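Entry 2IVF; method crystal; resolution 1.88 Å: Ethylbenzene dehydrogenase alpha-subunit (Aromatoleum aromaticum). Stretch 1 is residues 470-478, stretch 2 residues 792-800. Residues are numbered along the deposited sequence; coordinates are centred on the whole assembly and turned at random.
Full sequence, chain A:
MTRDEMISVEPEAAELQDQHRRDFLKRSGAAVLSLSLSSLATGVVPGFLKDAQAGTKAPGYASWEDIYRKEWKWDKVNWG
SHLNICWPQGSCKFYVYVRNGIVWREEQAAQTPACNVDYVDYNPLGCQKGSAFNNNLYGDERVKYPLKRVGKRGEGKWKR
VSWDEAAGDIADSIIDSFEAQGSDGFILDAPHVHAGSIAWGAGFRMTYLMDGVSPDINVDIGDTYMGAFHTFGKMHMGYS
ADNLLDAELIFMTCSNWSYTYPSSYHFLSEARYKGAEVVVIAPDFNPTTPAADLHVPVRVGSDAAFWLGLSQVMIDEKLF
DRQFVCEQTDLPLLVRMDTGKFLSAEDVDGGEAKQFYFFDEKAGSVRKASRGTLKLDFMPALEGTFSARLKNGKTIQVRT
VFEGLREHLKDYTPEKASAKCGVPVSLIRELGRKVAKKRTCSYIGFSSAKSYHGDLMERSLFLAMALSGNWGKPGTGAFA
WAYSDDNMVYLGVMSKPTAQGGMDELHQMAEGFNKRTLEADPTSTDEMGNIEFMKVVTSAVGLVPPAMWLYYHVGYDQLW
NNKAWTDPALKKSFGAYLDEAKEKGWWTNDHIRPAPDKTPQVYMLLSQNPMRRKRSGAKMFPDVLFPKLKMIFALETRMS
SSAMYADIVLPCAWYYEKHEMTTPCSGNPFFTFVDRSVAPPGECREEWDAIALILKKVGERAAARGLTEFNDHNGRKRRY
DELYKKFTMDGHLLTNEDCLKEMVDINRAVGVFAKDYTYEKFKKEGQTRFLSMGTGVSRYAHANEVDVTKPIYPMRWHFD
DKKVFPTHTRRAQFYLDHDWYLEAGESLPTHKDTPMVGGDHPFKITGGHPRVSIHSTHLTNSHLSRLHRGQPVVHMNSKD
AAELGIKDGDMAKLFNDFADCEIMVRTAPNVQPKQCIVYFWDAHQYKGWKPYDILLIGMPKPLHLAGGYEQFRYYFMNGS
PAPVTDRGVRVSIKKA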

# COMPACT_ATOMS: atom_id res chain seq x y z
N ASN A 470 -16.13 -18.81 21.21
CA ASN A 470 -15.69 -17.49 20.72
C ASN A 470 -16.40 -17.07 19.43
O ASN A 470 -15.78 -16.73 18.41
CB ASN A 470 -14.15 -17.46 20.58
CG ASN A 470 -13.47 -16.99 21.82
OD1 ASN A 470 -12.56 -17.67 22.37
ND2 ASN A 470 -13.89 -15.83 22.29
N TRP A 471 -17.73 -17.04 19.50
CA TRP A 471 -18.52 -16.31 18.49
C TRP A 471 -19.82 -15.81 19.04
O TRP A 471 -20.25 -16.25 20.11
CB TRP A 471 -18.65 -17.08 17.16
CG TRP A 471 -19.57 -18.25 17.16
CD1 TRP A 471 -20.92 -18.23 17.43
CD2 TRP A 471 -19.25 -19.60 16.80
NE1 TRP A 471 -21.43 -19.50 17.27
CE2 TRP A 471 -20.42 -20.35 16.87
CE3 TRP A 471 -18.06 -20.24 16.42
CZ2 TRP A 471 -20.45 -21.72 16.61
CZ3 TRP A 471 -18.08 -21.59 16.12
CH2 TRP A 471 -19.27 -22.33 16.23
N GLY A 472 -20.38 -14.84 18.33
CA GLY A 472 -21.63 -14.23 18.70
C GLY A 472 -21.57 -13.27 19.86
O GLY A 472 -22.62 -12.88 20.39
N LYS A 473 -20.35 -12.84 20.19
CA LYS A 473 -20.09 -12.02 21.36
C LYS A 473 -19.22 -10.82 21.00
O LYS A 473 -18.44 -10.84 20.01
CB LYS A 473 -19.39 -12.86 22.42
CG LYS A 473 -20.16 -14.08 22.88
CD LYS A 473 -19.21 -15.04 23.65
CE LYS A 473 -20.01 -16.25 24.12
NZ LYS A 473 -19.16 -17.24 24.84
N PRO A 474 -19.39 -9.74 21.74
CA PRO A 474 -18.50 -8.61 21.52
C PRO A 474 -17.06 -9.06 21.58
O PRO A 474 -16.72 -9.92 22.41
CB PRO A 474 -18.83 -7.69 22.68
CG PRO A 474 -20.20 -7.95 22.99
CD PRO A 474 -20.39 -9.45 22.77
N GLY A 475 -16.24 -8.54 20.67
CA GLY A 475 -14.86 -8.91 20.58
C GLY A 475 -14.60 -10.25 19.94
O GLY A 475 -13.52 -10.77 20.06
N THR A 476 -15.57 -10.80 19.24
CA THR A 476 -15.35 -11.99 18.43
C THR A 476 -15.62 -11.63 16.97
O THR A 476 -16.17 -10.58 16.66
CB THR A 476 -16.26 -13.13 18.84
OG1 THR A 476 -17.63 -12.79 18.55
CG2 THR A 476 -16.12 -13.42 20.34
N GLY A 477 -15.26 -12.54 16.09
CA GLY A 477 -15.29 -12.31 14.69
C GLY A 477 -14.09 -12.96 14.02
O GLY A 477 -13.14 -13.46 14.71
N ALA A 478 -14.18 -13.05 12.70
CA ALA A 478 -13.12 -13.74 11.93
C ALA A 478 -12.62 -12.98 10.71
O ALA A 478 -11.63 -13.34 10.18
CB ALA A 478 -13.58 -15.17 11.53
N ILE A 792 -19.45 -3.27 15.43
CA ILE A 792 -20.15 -4.27 14.64
C ILE A 792 -19.47 -5.58 14.94
O ILE A 792 -18.29 -5.62 14.89
CB ILE A 792 -20.07 -3.94 13.15
CG1 ILE A 792 -20.93 -2.70 12.84
CG2 ILE A 792 -20.56 -5.16 12.28
CD1 ILE A 792 -20.77 -2.14 11.44
N TYR A 793 -20.23 -6.62 15.26
CA TYR A 793 -19.68 -7.99 15.34
C TYR A 793 -20.81 -8.93 14.91
O TYR A 793 -21.99 -8.60 15.04
CB TYR A 793 -19.19 -8.35 16.77
CG TYR A 793 -20.28 -8.43 17.79
CD1 TYR A 793 -20.65 -7.30 18.51
CD2 TYR A 793 -20.92 -9.62 18.08
CE1 TYR A 793 -21.63 -7.37 19.47
CE2 TYR A 793 -21.93 -9.68 19.00
CZ TYR A 793 -22.27 -8.57 19.71
OH TYR A 793 -23.24 -8.62 20.63
N PRO A 794 -20.44 -10.09 14.37
CA PRO A 794 -21.47 -10.99 13.83
C PRO A 794 -21.93 -12.08 14.76
O PRO A 794 -21.33 -12.32 15.80
CB PRO A 794 -20.75 -11.62 12.64
CG PRO A 794 -19.38 -11.87 13.20
CD PRO A 794 -19.09 -10.64 14.14
N MET A 795 -23.01 -12.74 14.35
CA MET A 795 -23.48 -14.01 14.88
C MET A 795 -24.23 -13.91 16.19
O MET A 795 -24.59 -14.95 16.77
CB MET A 795 -22.36 -15.03 14.95
CG MET A 795 -21.62 -15.21 13.63
SD MET A 795 -20.39 -16.50 13.70
CE MET A 795 -21.44 -17.94 13.73
N ARG A 796 -24.52 -12.68 16.63
CA ARG A 796 -25.26 -12.47 17.87
C ARG A 796 -26.60 -13.23 17.89
O ARG A 796 -27.00 -13.70 18.92
CB ARG A 796 -25.54 -11.00 18.08
CG ARG A 796 -25.88 -10.67 19.52
CD ARG A 796 -26.36 -9.23 19.70
NE ARG A 796 -27.57 -8.98 18.94
CZ ARG A 796 -28.80 -9.32 19.31
NH1 ARG A 796 -29.05 -9.95 20.46
NH2 ARG A 796 -29.80 -8.98 18.52
N TRP A 797 -27.31 -13.28 16.78
CA TRP A 797 -28.62 -13.97 16.75
C TRP A 797 -28.48 -15.46 17.04
O TRP A 797 -29.35 -16.10 17.68
CB TRP A 797 -29.30 -13.77 15.39
CG TRP A 797 -29.59 -12.36 15.05
CD1 TRP A 797 -29.74 -11.32 15.92
CD2 TRP A 797 -29.86 -11.84 13.75
NE1 TRP A 797 -30.01 -10.16 15.24
CE2 TRP A 797 -30.10 -10.44 13.91
CE3 TRP A 797 -29.94 -12.40 12.48
CZ2 TRP A 797 -30.42 -9.61 12.84
CZ3 TRP A 797 -30.24 -11.57 11.40
CH2 TRP A 797 -30.44 -10.18 11.59
N HIS A 798 -27.40 -16.05 16.54
CA HIS A 798 -27.14 -17.44 16.84
C HIS A 798 -26.90 -17.65 18.33
O HIS A 798 -27.47 -18.57 18.92
CB HIS A 798 -25.99 -18.00 16.00
CG HIS A 798 -26.20 -17.81 14.53
ND1 HIS A 798 -27.28 -18.36 13.87
CD2 HIS A 798 -25.50 -17.12 13.60
CE1 HIS A 798 -27.22 -18.02 12.59
NE2 HIS A 798 -26.15 -17.27 12.40
N PHE A 799 -26.11 -16.79 18.94
CA PHE A 799 -25.79 -16.96 20.35
C PHE A 799 -26.87 -16.47 21.32
O PHE A 799 -27.36 -17.26 22.17
CB PHE A 799 -24.44 -16.32 20.68
CG PHE A 799 -24.10 -16.39 22.11
CD1 PHE A 799 -23.82 -17.62 22.69
CD2 PHE A 799 -24.08 -15.24 22.90
CE1 PHE A 799 -23.53 -17.71 24.05
CE2 PHE A 799 -23.79 -15.31 24.25
CZ PHE A 799 -23.53 -16.55 24.84
N ASP A 800 -27.26 -15.20 21.22
CA ASP A 800 -28.31 -14.63 22.11
C ASP A 800 -29.67 -15.22 21.87
O ASP A 800 -30.41 -15.48 22.80
CB ASP A 800 -28.44 -13.10 21.95
CG ASP A 800 -27.33 -12.32 22.67
OD1 ASP A 800 -26.61 -12.93 23.50
OD2 ASP A 800 -27.19 -11.10 22.44
O HOH W 1 -18.80 -13.55 16.20
O HOH W 2 -23.38 -11.03 22.22

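This is a contact of aromatic faces and backbone, in which CH groups pack over three rings, glycine lets the chains come close, and two waters supply the polar links that no direct hydrogen bond provides. The partners lie more than three hundred residues apart in one chain, and together they bury 508 Å².

The closest CA-to-CA approach is at Gly472, whose CA lies 4.1 Å from Arg796 CA. Glycine suits this position twice over: its phi is positive, and an ideal CB would fall 2.6 Å from Phe799 CB, a clash, and 3.0 Å from Met795 O. At this close approach Gly472 CA lies 3.5 Å from Pro794 O in a CA-H...O contact.

Each of the three rings then takes a carbon over one face. Tyr793 points its CA-to-CB bond toward stretch 1 and, with chi1 in p, sets one face of its ring against the start of the turn; Pro474 CA sits 3.9 Å from the centroid of the Tyr793 ring, only 11° off the normal. At the edge of the same ring, Gly472 O lies 3.6 Å from Tyr793 CE2. Proline suits the second position of the turn, where phi is -52°, and its CD also lies 3.7 Å from Tyr793 CZ. Phe799, its CA-to-CB bond pointing toward stretch 1 and chi1 in t, receives the aliphatic part of Lys473: CE stands 3.9 Å from the Phe799 ring centroid, over the face. The lysine's CA-to-CB bond points away from stretch 2, yet its chain, extended from chi2 through chi4, runs past the phenyl group, so a long side chain serves as apolar cover while its NZ is hydrogen-bonded just beyond the stretches. The third pairing is Trp471 with Met795. Methionine's flexible end places CE 3.8 Å from the centroid of the indole five-membered ring, 10° off the normal, with SD at 4.3 Å from that centroid in an oblique position.

Water completes the polar side. Water 1 accepts from Gly472 N at 2.9 Å and donates to Thr476 OG1 at 2.7 Å and to Pro794 O at 2.8 Å, joining the stretches through the same glycine that packs against stretch 2. Water 2 donates to Gly472 O at 2.7 Å and lies 2.9 Å from Tyr793 OH, so the phenol is tied to stretch 1 at its tip as well as through its face.

Both stretches bring their own scaffolding. A type II turn from Lys473 to Thr476 is closed by Thr476 N to Lys473 O at 3.0 Å and reinforced by Thr476 OG1 donating to Lys473 O at 2.6 Å; Gly475 supplies its positive phi. Met795 is the N-cap residue of a helix, and the helical hydrogen bond from Phe799 N to Met795 O, 3.2 Å, closes its first turn. Arg796 leads its end away from the contact, where NH1 forms a salt bridge with Asp800 OD2 at 3.0 Å.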